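Local coordinates for protein pyrrolysyl-tRNA synthetase (Desulfitobacterium hafniense, PDB 3DSQ) that probably charges its cognate tRNA with pyrrolysine at the expense of ATP, working as a homodimeric class II aminoacyl-tRNA synthetase, at residues T94-K100 with G123-P129; L80-H85 with I152-G156; K148-I152 with N176-G181. All coordinates share one frame; numbering follows the deposited sequence.

Contact 1: T94-K100 with G123-P129; sequences TPTIITK and GKKCLRP
A two-stranded antiparallel sheet within the class II synthetase core pairs I97, I98 and T99 with L127, C126 and K125. At its middle the I98-C126 pair is joined both ways, I98 N to C126 O at 2.9 Å and C126 N to I98 O at 3.0 Å. The ladder outruns the strands: R128 N reaches T96 O at 2.8 Å in an almost straight bond (175°), and K100 N donates to K124 O (2.9 Å). On one face I97 CG1 rests on L127 CD2. On the other, I98 keeps CG1 between its backbone N and carbonyl carbon (chi1 65°); CG1 lies 3.9 Å from C126 SG, and CD1 continues to P129 CD at 4.0 Å. The R128 side chain runs extended from CG to NE past T96, whose CG2 sits over the centre of one guanidinium face, 3.7 Å from CZ. R128 NH1 makes a weak bond to P95 O (3.2 Å), while its salt bridge is with E154 and R128 NE donates to T157 O. A leucine in place of R128 would probably leave E154 without this charged mate, the T157 carbonyl without its donor, and T96 CG2 without its flat support. T96 OG1 bonds E171 of the second subunit. The chemistry is thus mostly backbone pairing, ending in a buried arginine that ties the small sheet to strand 150-159 beside the dimer interface.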
ATOM      1  N   THR B  94       3.562   3.766  -8.164  1.00 23.20           N
ATOM      2  CA  THR B  94       4.192   5.081  -8.182  1.00 20.73           C
ATOM      3  C   THR B  94       4.258   5.817  -6.833  1.00 20.65           C
ATOM      4  O   THR B  94       3.620   5.423  -5.849  1.00 20.37           O
ATOM      5  CB  THR B  94       3.463   5.976  -9.229  1.00 21.41           C
ATOM      6  OG1 THR B  94       2.108   6.179  -8.828  1.00 22.37           O
ATOM      7  CG2 THR B  94       3.452   5.305 -10.608  1.00 22.50           C
ATOM      8  N   PRO B  95       5.032   6.914  -6.774  1.00 20.60           N
ATOM      9  CA  PRO B  95       5.172   7.689  -5.532  1.00 20.11           C
ATOM     10  C   PRO B  95       3.859   8.129  -4.896  1.00 19.13           C
ATOM     11  O   PRO B  95       2.914   8.524  -5.581  1.00 19.00           O
ATOM     12  CB  PRO B  95       6.002   8.901  -5.965  1.00 19.90           C
ATOM     13  CG  PRO B  95       6.784   8.404  -7.131  1.00 22.54           C
ATOM     14  CD  PRO B  95       5.764   7.561  -7.876  1.00 20.76           C
ATOM     15  N   THR B  96       3.793   8.042  -3.578  1.00 22.04           N
ATOM     16  CA  THR B  96       2.617   8.516  -2.875  1.00 23.41           C
ATOM     17  C   THR B  96       2.858   9.997  -2.554  1.00 23.46           C
ATOM     18  O   THR B  96       1.929  10.719  -2.219  1.00 25.97           O
ATOM     19  CB  THR B  96       2.372   7.743  -1.584  1.00 24.04           C
ATOM     20  OG1 THR B  96       3.500   7.892  -0.721  1.00 25.57           O
ATOM     21  CG2 THR B  96       2.159   6.258  -1.892  1.00 24.61           C
ATOM     22  N   ILE B  97       4.110  10.441  -2.645  1.00 24.17           N
ATOM     23  CA  ILE B  97       4.422  11.859  -2.406  1.00 24.84           C
ATOM     24  C   ILE B  97       4.549  12.506  -3.790  1.00 23.72           C
ATOM     25  O   ILE B  97       5.392  12.111  -4.585  1.00 23.93           O
ATOM     26  CB  ILE B  97       5.764  12.048  -1.633  1.00 25.38           C
ATOM     27  CG1 ILE B  97       5.662  11.416  -0.245  1.00 23.36           C
ATOM     28  CG2 ILE B  97       6.087  13.566  -1.480  1.00 27.36           C
ATOM     29  CD1 ILE B  97       6.978  11.296   0.497  1.00 23.37           C
ATOM     30  N   ILE B  98       3.688  13.468  -4.096  1.00 25.25           N
ATOM     31  CA  ILE B  98       3.753  14.140  -5.396  1.00 27.74           C
ATOM     32  C   ILE B  98       4.028  15.642  -5.221  1.00 27.73           C
ATOM     33  O   ILE B  98       3.992  16.157  -4.107  1.00 27.74           O
ATOM     34  CB  ILE B  98       2.444  13.941  -6.204  1.00 27.39           C
ATOM     35  CG1 ILE B  98       1.283  14.629  -5.500  1.00 30.12           C
ATOM     36  CG2 ILE B  98       2.147  12.433  -6.359  1.00 28.85           C
ATOM     37  CD1 ILE B  98       0.007  14.681  -6.334  1.00 31.77           C
ATOM     38  N   THR B  99       4.302  16.341  -6.319  1.00 29.97           N
ATOM     39  CA  THR B  99       4.600  17.768  -6.234  1.00 30.33           C
ATOM     40  C   THR B  99       3.383  18.658  -6.435  1.00 30.47           C
ATOM     41  O   THR B  99       2.339  18.224  -6.946  1.00 25.52           O
ATOM     42  CB  THR B  99       5.664  18.191  -7.273  1.00 30.89           C
ATOM     43  OG1 THR B  99       5.107  18.109  -8.592  1.00 34.63           O
ATOM     44  CG2 THR B  99       6.886  17.286  -7.190  1.00 30.57           C
ATOM     45  N   LYS B 100       3.540  19.913  -6.016  1.00 31.80           N
ATOM     46  CA  LYS B 100       2.509  20.938  -6.136  1.00 33.24           C
ATOM     47  C   LYS B 100       2.209  21.215  -7.609  1.00 32.46           C
ATOM     48  O   LYS B 100       1.071  21.475  -7.983  1.00 32.12           O
ATOM     49  CB  LYS B 100       2.989  22.224  -5.445  1.00 37.24           C
ATOM     50  CG  LYS B 100       2.020  23.395  -5.520  1.00 43.32           C
ATOM     51  CD  LYS B 100       2.510  24.586  -4.685  1.00 44.89           C
ATOM     52  CE  LYS B 100       1.481  25.713  -4.697  1.00 47.99           C
ATOM     53  NZ  LYS B 100       1.842  26.874  -3.824  1.00 50.32           N
ATOM     54  N   GLY B 123       6.169  23.308   1.287  1.00 34.88           N
ATOM     55  CA  GLY B 123       5.630  24.160   0.244  1.00 35.46           C
ATOM     56  C   GLY B 123       5.483  23.571  -1.147  1.00 36.05           C
ATOM     57  O   GLY B 123       4.680  24.069  -1.931  1.00 35.38           O
ATOM     58  N   LYS B 124       6.228  22.511  -1.455  1.00 36.44           N
ATOM     59  CA  LYS B 124       6.183  21.920  -2.787  1.00 37.12           C
ATOM     60  C   LYS B 124       5.778  20.451  -2.858  1.00 36.79           C
ATOM     61  O   LYS B 124       5.611  19.913  -3.950  1.00 37.29           O
ATOM     62  CB  LYS B 124       7.551  22.064  -3.448  1.00 39.64           C
ATOM     63  CG  LYS B 124       8.630  21.254  -2.742  1.00 45.31           C
ATOM     64  CD  LYS B 124       9.968  21.341  -3.450  1.00 48.71           C
ATOM     65  CE  LYS B 124      10.983  20.387  -2.820  1.00 51.66           C
ATOM     66  NZ  LYS B 124      11.229  20.675  -1.371  1.00 53.40           N
ATOM     67  N   LYS B 125       5.628  19.797  -1.712  1.00 36.33           N
ATOM     68  CA  LYS B 125       5.274  18.381  -1.712  1.00 35.62           C
ATOM     69  C   LYS B 125       4.036  18.080  -0.886  1.00 33.27           C
ATOM     70  O   LYS B 125       3.766  18.749   0.112  1.00 32.84           O
ATOM     71  CB  LYS B 125       6.444  17.548  -1.180  1.00 38.14           C
ATOM     72  CG  LYS B 125       7.756  17.772  -1.905  1.00 41.43           C
ATOM     73  CD  LYS B 125       8.845  16.854  -1.364  1.00 46.84           C
ATOM     74  CE  LYS B 125      10.210  17.174  -1.977  1.00 49.37           C
ATOM     75  NZ  LYS B 125      10.226  17.039  -3.466  1.00 49.93           N
ATOM     76  N   CYS B 126       3.285  17.070  -1.315  1.00 29.65           N
ATOM     77  CA  CYS B 126       2.082  16.655  -0.612  1.00 28.01           C
ATOM     78  C   CYS B 126       1.779  15.188  -0.895  1.00 26.88           C
ATOM     79  O   CYS B 126       2.327  14.593  -1.818  1.00 25.64           O
ATOM     80  CB  CYS B 126       0.880  17.499  -1.049  1.00 29.74           C
ATOM     81  SG  CYS B 126       0.326  17.242  -2.763  1.00 32.76           S
ATOM     82  N   LEU B 127       0.904  14.606  -0.088  1.00 26.08           N
ATOM     83  CA  LEU B 127       0.506  13.223  -0.297  1.00 25.08           C
ATOM     84  C   LEU B 127      -0.534  13.214  -1.407  1.00 24.36           C
ATOM     85  O   LEU B 127      -1.481  14.007  -1.397  1.00 24.93           O
ATOM     86  CB  LEU B 127      -0.087  12.632   0.989  1.00 24.78           C
ATOM     87  CG  LEU B 127       0.911  12.426   2.130  1.00 24.55           C
ATOM     88  CD1 LEU B 127       0.219  11.872   3.364  1.00 25.44           C
ATOM     89  CD2 LEU B 127       2.004  11.482   1.652  1.00 29.61           C
ATOM     90  N   ARG B 128      -0.356  12.323  -2.373  1.00 24.51           N
ATOM     91  CA  ARG B 128      -1.289  12.231  -3.488  1.00 22.95           C
ATOM     92  C   ARG B 128      -2.728  12.039  -3.025  1.00 21.60           C
ATOM     93  O   ARG B 128      -3.007  11.205  -2.172  1.00 21.39           O
ATOM     94  CB  ARG B 128      -0.900  11.069  -4.424  1.00 25.16           C
ATOM     95  CG  ARG B 128      -1.092   9.675  -3.835  1.00 24.39           C
ATOM     96  CD  ARG B 128      -0.560   8.601  -4.779  1.00 24.94           C
ATOM     97  NE  ARG B 128      -0.765   7.251  -4.256  1.00 23.57           N
ATOM     98  CZ  ARG B 128      -0.156   6.167  -4.730  1.00 25.58           C
ATOM     99  NH1 ARG B 128       0.713   6.269  -5.739  1.00 19.88           N
ATOM    100  NH2 ARG B 128      -0.432   4.978  -4.210  1.00 20.26           N
ATOM    101  N   PRO B 129      -3.658  12.848  -3.560  1.00 21.25           N
ATOM    102  CA  PRO B 129      -5.072  12.740  -3.201  1.00 24.00           C
ATOM    103  C   PRO B 129      -5.739  11.773  -4.178  1.00 24.03           C
ATOM    104  O   PRO B 129      -6.843  11.308  -3.943  1.00 22.80           O
ATOM    105  CB  PRO B 129      -5.585  14.167  -3.380  1.00 22.92           C
ATOM    106  CG  PRO B 129      -4.825  14.619  -4.562  1.00 23.12           C
ATOM    107  CD  PRO B 129      -3.404  14.116  -4.272  1.00 21.65           C
TER

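Contact 2: L80-H85 with I152-G156; sequences LAKALH and IFEIG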
ATOM      1  N   LEU B  80      -8.469  -8.201  -7.609  1.00 35.88           N
ATOM      2  CA  LEU B  80      -8.652  -7.225  -8.673  1.00 33.49           C
ATOM      3  C   LEU B  80      -7.449  -7.167  -9.608  1.00 33.99           C
ATOM      4  O   LEU B  80      -7.608  -7.055 -10.821  1.00 33.58           O
ATOM      5  CB  LEU B  80      -8.919  -5.838  -8.077  1.00 33.26           C
ATOM      6  CG  LEU B  80     -10.165  -5.671  -7.200  1.00 31.62           C
ATOM      7  CD1 LEU B  80     -10.256  -4.227  -6.704  1.00 31.66           C
ATOM      8  CD2 LEU B  80     -11.410  -6.029  -7.989  1.00 34.72           C
ATOM      9  N   ALA B  81      -6.248  -7.252  -9.045  1.00 33.05           N
ATOM     10  CA  ALA B  81      -5.029  -7.196  -9.845  1.00 33.95           C
ATOM     11  C   ALA B  81      -4.949  -8.360 -10.833  1.00 34.01           C
ATOM     12  O   ALA B  81      -4.706  -8.156 -12.022  1.00 35.38           O
ATOM     13  CB  ALA B  81      -3.805  -7.196  -8.934  1.00 31.98           C
ATOM     14  N   LYS B  82      -5.143  -9.580 -10.343  1.00 34.38           N
ATOM     15  CA  LYS B  82      -5.098 -10.752 -11.218  1.00 36.03           C
ATOM     16  C   LYS B  82      -6.102 -10.639 -12.359  1.00 33.88           C
ATOM     17  O   LYS B  82      -5.780 -10.924 -13.509  1.00 34.38           O
ATOM     18  CB  LYS B  82      -5.366 -12.032 -10.416  1.00 40.16           C
ATOM     19  CG  LYS B  82      -4.248 -12.367  -9.442  1.00 45.82           C
ATOM     20  CD  LYS B  82      -4.504 -13.657  -8.692  1.00 48.49           C
ATOM     21  CE  LYS B  82      -3.311 -14.013  -7.818  1.00 50.05           C
ATOM     22  NZ  LYS B  82      -3.541 -15.284  -7.072  1.00 51.63           N
ATOM     23  N   ALA B  83      -7.316 -10.208 -12.043  1.00 33.11           N
ATOM     24  CA  ALA B  83      -8.355 -10.067 -13.053  1.00 33.74           C
ATOM     25  C   ALA B  83      -7.989  -9.078 -14.162  1.00 34.87           C
ATOM     26  O   ALA B  83      -8.377  -9.256 -15.317  1.00 33.67           O
ATOM     27  CB  ALA B  83      -9.666  -9.656 -12.396  1.00 35.75           C
ATOM     28  N   LEU B  84      -7.236  -8.038 -13.820  1.00 34.80           N
ATOM     29  CA  LEU B  84      -6.850  -7.054 -14.826  1.00 35.45           C
ATOM     30  C   LEU B  84      -5.607  -7.496 -15.597  1.00 34.55           C
ATOM     31  O   LEU B  84      -5.414  -7.121 -16.752  1.00 34.89           O
ATOM     32  CB  LEU B  84      -6.629  -5.695 -14.162  1.00 36.52           C
ATOM     33  CG  LEU B  84      -7.928  -5.095 -13.623  1.00 35.67           C
ATOM     34  CD1 LEU B  84      -7.657  -3.811 -12.844  1.00 38.40           C
ATOM     35  CD2 LEU B  84      -8.854  -4.826 -14.794  1.00 36.42           C
ATOM     36  N   HIS B  85      -4.767  -8.294 -14.947  1.00 35.19           N
ATOM     37  CA  HIS B  85      -3.566  -8.821 -15.581  1.00 35.69           C
ATOM     38  C   HIS B  85      -4.040  -9.763 -16.690  1.00 36.94           C
ATOM     39  O   HIS B  85      -3.436  -9.844 -17.761  1.00 35.85           O
ATOM     40  CB  HIS B  85      -2.733  -9.612 -14.568  1.00 34.31           C
ATOM     41  CG  HIS B  85      -2.145  -8.778 -13.475  1.00 33.68           C
ATOM     42  ND1 HIS B  85      -1.774  -9.308 -12.257  1.00 34.04           N
ATOM     43  CD2 HIS B  85      -1.833  -7.460 -13.423  1.00 29.32           C
ATOM     44  CE1 HIS B  85      -1.262  -8.351 -11.501  1.00 31.08           C
ATOM     45  NE2 HIS B  85      -1.286  -7.222 -12.186  1.00 28.60           N
ATOM     46  N   ILE B 152      -3.042   0.492 -18.492  1.00 34.32           N
ATOM     47  CA  ILE B 152      -2.314   0.642 -17.240  1.00 34.41           C
ATOM     48  C   ILE B 152      -3.237   0.855 -16.032  1.00 31.34           C
ATOM     49  O   ILE B 152      -4.295   1.465 -16.153  1.00 32.56           O
ATOM     50  CB  ILE B 152      -1.352   1.845 -17.356  1.00 35.83           C
ATOM     51  CG1 ILE B 152      -0.234   1.513 -18.343  1.00 35.99           C
ATOM     52  CG2 ILE B 152      -0.812   2.232 -15.998  1.00 38.12           C
ATOM     53  CD1 ILE B 152       0.759   0.515 -17.843  1.00 36.81           C
ATOM     54  N   PHE B 153      -2.840   0.347 -14.869  1.00 28.88           N
ATOM     55  CA  PHE B 153      -3.634   0.549 -13.664  1.00 27.26           C
ATOM     56  C   PHE B 153      -2.758   0.512 -12.431  1.00 26.19           C
ATOM     57  O   PHE B 153      -1.647  -0.005 -12.473  1.00 25.08           O
ATOM     58  CB  PHE B 153      -4.742  -0.506 -13.520  1.00 26.48           C
ATOM     59  CG  PHE B 153      -4.261  -1.843 -13.025  1.00 28.47           C
ATOM     60  CD1 PHE B 153      -3.662  -2.747 -13.891  1.00 27.09           C
ATOM     61  CD2 PHE B 153      -4.451  -2.213 -11.692  1.00 27.76           C
ATOM     62  CE1 PHE B 153      -3.261  -4.004 -13.441  1.00 26.86           C
ATOM     63  CE2 PHE B 153      -4.055  -3.464 -11.229  1.00 25.77           C
ATOM     64  CZ  PHE B 153      -3.459  -4.363 -12.104  1.00 27.43           C
ATOM     65  N   GLU B 154      -3.259   1.100 -11.347  1.00 26.24           N
ATOM     66  CA  GLU B 154      -2.559   1.106 -10.069  1.00 23.24           C
ATOM     67  C   GLU B 154      -3.582   0.993  -8.949  1.00 19.40           C
ATOM     68  O   GLU B 154      -4.690   1.511  -9.037  1.00 19.38           O
ATOM     69  CB  GLU B 154      -1.706   2.385  -9.876  1.00 25.13           C
ATOM     70  CG  GLU B 154      -0.921   2.391  -8.530  1.00 23.58           C
ATOM     71  CD  GLU B 154       0.113   3.525  -8.393  1.00 26.14           C
ATOM     72  OE1 GLU B 154       0.827   3.561  -7.361  1.00 22.72           O
ATOM     73  OE2 GLU B 154       0.220   4.369  -9.307  1.00 24.53           O
ATOM     74  N   ILE B 155      -3.205   0.275  -7.905  1.00 20.74           N
ATOM     75  CA  ILE B 155      -4.047   0.091  -6.733  1.00 21.85           C
ATOM     76  C   ILE B 155      -3.168   0.657  -5.628  1.00 22.66           C
ATOM     77  O   ILE B 155      -2.076   0.157  -5.405  1.00 22.74           O
ATOM     78  CB  ILE B 155      -4.288  -1.398  -6.426  1.00 21.57           C
ATOM     79  CG1 ILE B 155      -5.085  -2.056  -7.564  1.00 24.46           C
ATOM     80  CG2 ILE B 155      -5.021  -1.527  -5.095  1.00 22.50           C
ATOM     81  CD1 ILE B 155      -5.402  -3.543  -7.325  1.00 22.89           C
ATOM     82  N   GLY B 156      -3.612   1.705  -4.949  1.00 22.12           N
ATOM     83  CA  GLY B 156      -2.755   2.243  -3.914  1.00 23.55           C
ATOM     84  C   GLY B 156      -3.340   3.331  -3.045  1.00 22.58           C
ATOM     85  O   GLY B 156      -4.316   3.990  -3.388  1.00 24.78           O
TER
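F153 and I155 of strand 150-159 point from the main sheet of the class II core at A81, L84 and H85 of helix 72-85, a helix-on-sheet packing in which the two segments run antiparallel with axes 10.1 Å apart. No hydrogen bond crosses; the contact is van der Waals packing, mostly between side chains. F153 holds CG between its backbone N and carbonyl carbon (chi1 78°), which carries the ring out to the helix. There L84 CD1 lies over one ring face, 3.9 Å from the F153 ring centroid and 15° off the normal, a CH-pi contact displaced somewhat toward the rim. L84 CB meets the same ring farther out, 3.8 Å from F153 CE1. The helix backbone itself also comes close, A81 CA standing 3.9 Å from F153 CZ. I155, with CG1 beside the backbone N and CD1 stretched on beyond it (chi2 -179°), drives its CD1 to the first turn of the segment, 4.3 Å from both L80 CB and A81 CB. L175 and L177 of strand 171-180 extend this apolar layer beneath L80 and L84. At the other end the H85 ring carries A81 O over the centre of one face, and its plane is oblique to that of F153. H85 NE2 is hydrogen-bonded to Q91 OE1 and also lies at the edge of the phenyl ring, near its plane, 3.6 Å from F153 CZ.

Contact 3: K148-I152 with N176-G181; sequences KPIRI and NLTELG
R151 and E179 stand side by side in a non-hydrogen-bonded pair of the antiparallel hairpin formed by strands 150-159 and 171-180, neighbours in the large class II sheet. The hydrogen-bonded pairs on either side, I150 with L180 and I152 with T178, are the close-knit part. I150 N gives to L180 O at 2.7 Å, and L180 N answers to I150 O at 2.8 Å. I152 O is gripped twice, by T178 N at 2.8 Å and by T178 OG1 at 3.0 Å; a chi1 of 69° sets this hydroxyl between the backbone N and carbonyl carbon, within reach of I152 O, and it also meets W139 NE1. On this face I150 CB lies 4.2 Å from L180 CB, and L142 of helix 132-142 packs on I150 and I152. The solvent side is at K148 and P149, which are joined by a cis peptide bond. The bent K148 chain only brushes G181, with K148 CD 4.0 Å from G181 CA, and its amine has a long, weak ion pair with D248. The backbone is tight here all the same: at G181 (phi 106°) a beta carbon would run into K148 CB. On the other face R151 NE bridges to E179 OE2, approaching on the anti side and 34° out of the carboxylate plane; the 2.5 Å separation of NE and OE2 is short enough to be doubtful in detail. R151 NH2 adds a weak bond to the same oxygen, while E179 OE1 pairs with R190 and T182. E179 is buried and shared by R151 and R190, whose charges would probably favour its ionised form and hold the carboxylate in place.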
ATOM      1  N   LYS B 148      -0.233   1.862 -28.998  1.00 38.89           N
ATOM      2  CA  LYS B 148      -1.559   2.030 -28.423  1.00 40.56           C
ATOM      3  C   LYS B 148      -2.455   0.912 -28.949  1.00 41.54           C
ATOM      4  O   LYS B 148      -2.198   0.361 -30.016  1.00 42.03           O
ATOM      5  CB  LYS B 148      -2.114   3.405 -28.797  1.00 41.15           C
ATOM      6  CG  LYS B 148      -1.332   4.551 -28.141  1.00 43.69           C
ATOM      7  CD  LYS B 148      -1.910   5.922 -28.467  1.00 45.39           C
ATOM      8  CE  LYS B 148      -1.702   6.284 -29.933  1.00 47.13           C
ATOM      9  NZ  LYS B 148      -0.255   6.392 -30.296  1.00 47.39           N
ATOM     10  N   PRO B 149      -3.501   0.538 -28.190  1.00 42.18           N
ATOM     11  CA  PRO B 149      -3.880   1.099 -26.885  1.00 41.34           C
ATOM     12  C   PRO B 149      -2.993   0.616 -25.731  1.00 41.15           C
ATOM     13  O   PRO B 149      -2.600  -0.553 -25.678  1.00 41.86           O
ATOM     14  CB  PRO B 149      -5.327   0.642 -26.730  1.00 42.10           C
ATOM     15  CG  PRO B 149      -5.295  -0.727 -27.359  1.00 42.17           C
ATOM     16  CD  PRO B 149      -4.461  -0.499 -28.615  1.00 41.81           C
ATOM     17  N   ILE B 150      -2.686   1.521 -24.810  1.00 38.14           N
ATOM     18  CA  ILE B 150      -1.861   1.201 -23.651  1.00 37.28           C
ATOM     19  C   ILE B 150      -2.748   1.044 -22.412  1.00 37.24           C
ATOM     20  O   ILE B 150      -3.417   1.988 -21.993  1.00 37.05           O
ATOM     21  CB  ILE B 150      -0.813   2.315 -23.400  1.00 36.64           C
ATOM     22  CG1 ILE B 150       0.264   2.270 -24.492  1.00 34.72           C
ATOM     23  CG2 ILE B 150      -0.191   2.150 -22.017  1.00 37.03           C
ATOM     24  CD1 ILE B 150       1.231   3.443 -24.460  1.00 33.83           C
ATOM     25  N   ARG B 151      -2.744  -0.153 -21.832  1.00 36.60           N
ATOM     26  CA  ARG B 151      -3.560  -0.443 -20.657  1.00 37.29           C
ATOM     27  C   ARG B 151      -2.723  -0.439 -19.386  1.00 35.30           C
ATOM     28  O   ARG B 151      -1.824  -1.262 -19.217  1.00 33.16           O
ATOM     29  CB  ARG B 151      -4.261  -1.796 -20.827  1.00 37.95           C
ATOM     30  CG  ARG B 151      -5.316  -1.762 -21.904  1.00 41.50           C
ATOM     31  CD  ARG B 151      -6.158  -3.028 -21.950  1.00 42.81           C
ATOM     32  NE  ARG B 151      -7.400  -2.765 -22.674  1.00 44.77           N
ATOM     33  CZ  ARG B 151      -8.331  -3.673 -22.940  1.00 44.50           C
ATOM     34  NH1 ARG B 151      -8.178  -4.933 -22.546  1.00 43.43           N
ATOM     35  NH2 ARG B 151      -9.423  -3.312 -23.601  1.00 44.74           N
ATOM     36  N   ILE B 152      -3.042   0.492 -18.492  1.00 34.32           N
ATOM     37  CA  ILE B 152      -2.314   0.642 -17.240  1.00 34.41           C
ATOM     38  C   ILE B 152      -3.237   0.855 -16.032  1.00 31.34           C
ATOM     39  O   ILE B 152      -4.295   1.465 -16.153  1.00 32.56           O
ATOM     40  CB  ILE B 152      -1.352   1.845 -17.356  1.00 35.83           C
ATOM     41  CG1 ILE B 152      -0.234   1.513 -18.343  1.00 35.99           C
ATOM     42  CG2 ILE B 152      -0.812   2.232 -15.998  1.00 38.12           C
ATOM     43  CD1 ILE B 152       0.759   0.515 -17.843  1.00 36.81           C
ATOM     44  N   ASN B 176      -7.308   2.438 -10.008  1.00 28.76           N
ATOM     45  CA  ASN B 176      -7.594   3.314 -11.124  1.00 31.13           C
ATOM     46  C   ASN B 176      -7.072   2.613 -12.350  1.00 30.21           C
ATOM     47  O   ASN B 176      -5.870   2.477 -12.506  1.00 30.00           O
ATOM     48  CB  ASN B 176      -6.885   4.663 -10.962  1.00 32.04           C
ATOM     49  CG  ASN B 176      -7.385   5.705 -11.945  1.00 36.58           C
ATOM     50  OD1 ASN B 176      -7.649   5.405 -13.112  1.00 36.26           O
ATOM     51  ND2 ASN B 176      -7.505   6.942 -11.480  1.00 37.99           N
ATOM     52  N   LEU B 177      -7.975   2.139 -13.206  1.00 30.30           N
ATOM     53  CA  LEU B 177      -7.537   1.470 -14.419  1.00 29.61           C
ATOM     54  C   LEU B 177      -7.807   2.357 -15.614  1.00 26.74           C
ATOM     55  O   LEU B 177      -8.779   3.106 -15.647  1.00 26.22           O
ATOM     56  CB  LEU B 177      -8.198   0.095 -14.581  1.00 31.96           C
ATOM     57  CG  LEU B 177      -9.694  -0.177 -14.461  1.00 33.69           C
ATOM     58  CD1 LEU B 177     -10.510   0.893 -15.137  1.00 37.37           C
ATOM     59  CD2 LEU B 177      -9.956  -1.546 -15.102  1.00 34.07           C
ATOM     60  N   THR B 178      -6.935   2.266 -16.603  1.00 26.25           N
ATOM     61  CA  THR B 178      -7.053   3.125 -17.763  1.00 27.69           C
ATOM     62  C   THR B 178      -6.586   2.470 -19.035  1.00 27.90           C
ATOM     63  O   THR B 178      -5.876   1.474 -19.015  1.00 28.74           O
ATOM     64  CB  THR B 178      -6.171   4.368 -17.598  1.00 26.58           C
ATOM     65  OG1 THR B 178      -4.797   3.959 -17.658  1.00 27.04           O
ATOM     66  CG2 THR B 178      -6.419   5.037 -16.245  1.00 25.72           C
ATOM     67  N   GLU B 179      -6.995   3.066 -20.148  1.00 31.33           N
ATOM     68  CA  GLU B 179      -6.588   2.618 -21.464  1.00 33.96           C
ATOM     69  C   GLU B 179      -6.346   3.893 -22.249  1.00 33.19           C
ATOM     70  O   GLU B 179      -7.212   4.759 -22.317  1.00 33.47           O
ATOM     71  CB  GLU B 179      -7.669   1.777 -22.157  1.00 33.60           C
ATOM     72  CG  GLU B 179      -7.213   1.260 -23.521  1.00 35.31           C
ATOM     73  CD  GLU B 179      -8.231   0.353 -24.195  1.00 36.49           C
ATOM     74  OE1 GLU B 179      -9.277   0.860 -24.644  1.00 37.23           O
ATOM     75  OE2 GLU B 179      -7.982  -0.871 -24.271  1.00 38.39           O
ATOM     76  N   LEU B 180      -5.146   4.011 -22.797  1.00 34.67           N
ATOM     77  CA  LEU B 180      -4.759   5.162 -23.597  1.00 35.46           C
ATOM     78  C   LEU B 180      -4.755   4.716 -25.052  1.00 35.57           C
ATOM     79  O   LEU B 180      -4.059   3.765 -25.408  1.00 34.00           O
ATOM     80  CB  LEU B 180      -3.357   5.628 -23.213  1.00 36.25           C
ATOM     81  CG  LEU B 180      -2.715   6.702 -24.094  1.00 36.17           C
ATOM     82  CD1 LEU B 180      -3.376   8.055 -23.848  1.00 35.30           C
ATOM     83  CD2 LEU B 180      -1.233   6.774 -23.773  1.00 36.66           C
ATOM     84  N   GLY B 181      -5.529   5.404 -25.885  1.00 35.80           N
ATOM     85  CA  GLY B 181      -5.590   5.054 -27.291  1.00 37.07           C
ATOM     86  C   GLY B 181      -6.897   4.369 -27.644  1.00 39.10           C
ATOM     87  O   GLY B 181      -7.009   3.719 -28.683  1.00 39.19           O
TER

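How the contacts relate
Contacts 2 and 3 share I152 and both use strand 150-159: contact 3 joins that strand edgewise to 171-180, whereas contact 2 lays helix 72-85 over its face. A probable hydrogen bond from N176 N to E154 O continues the ladder of contact 3 into the strand of contact 2. Contact 2 is buried and largely apolar, without hydrogen bonds across it; contact 3 is partly buried and relies on backbone bonds and a salt bridge. Contact 1, in a separate small sheet, is mixed, buried at one end and exposed at K100 and K124. It touches contact 2 where T94 and R128 meet E154, near the second subunit, but not contact 3, which no other chain of the assembly reaches.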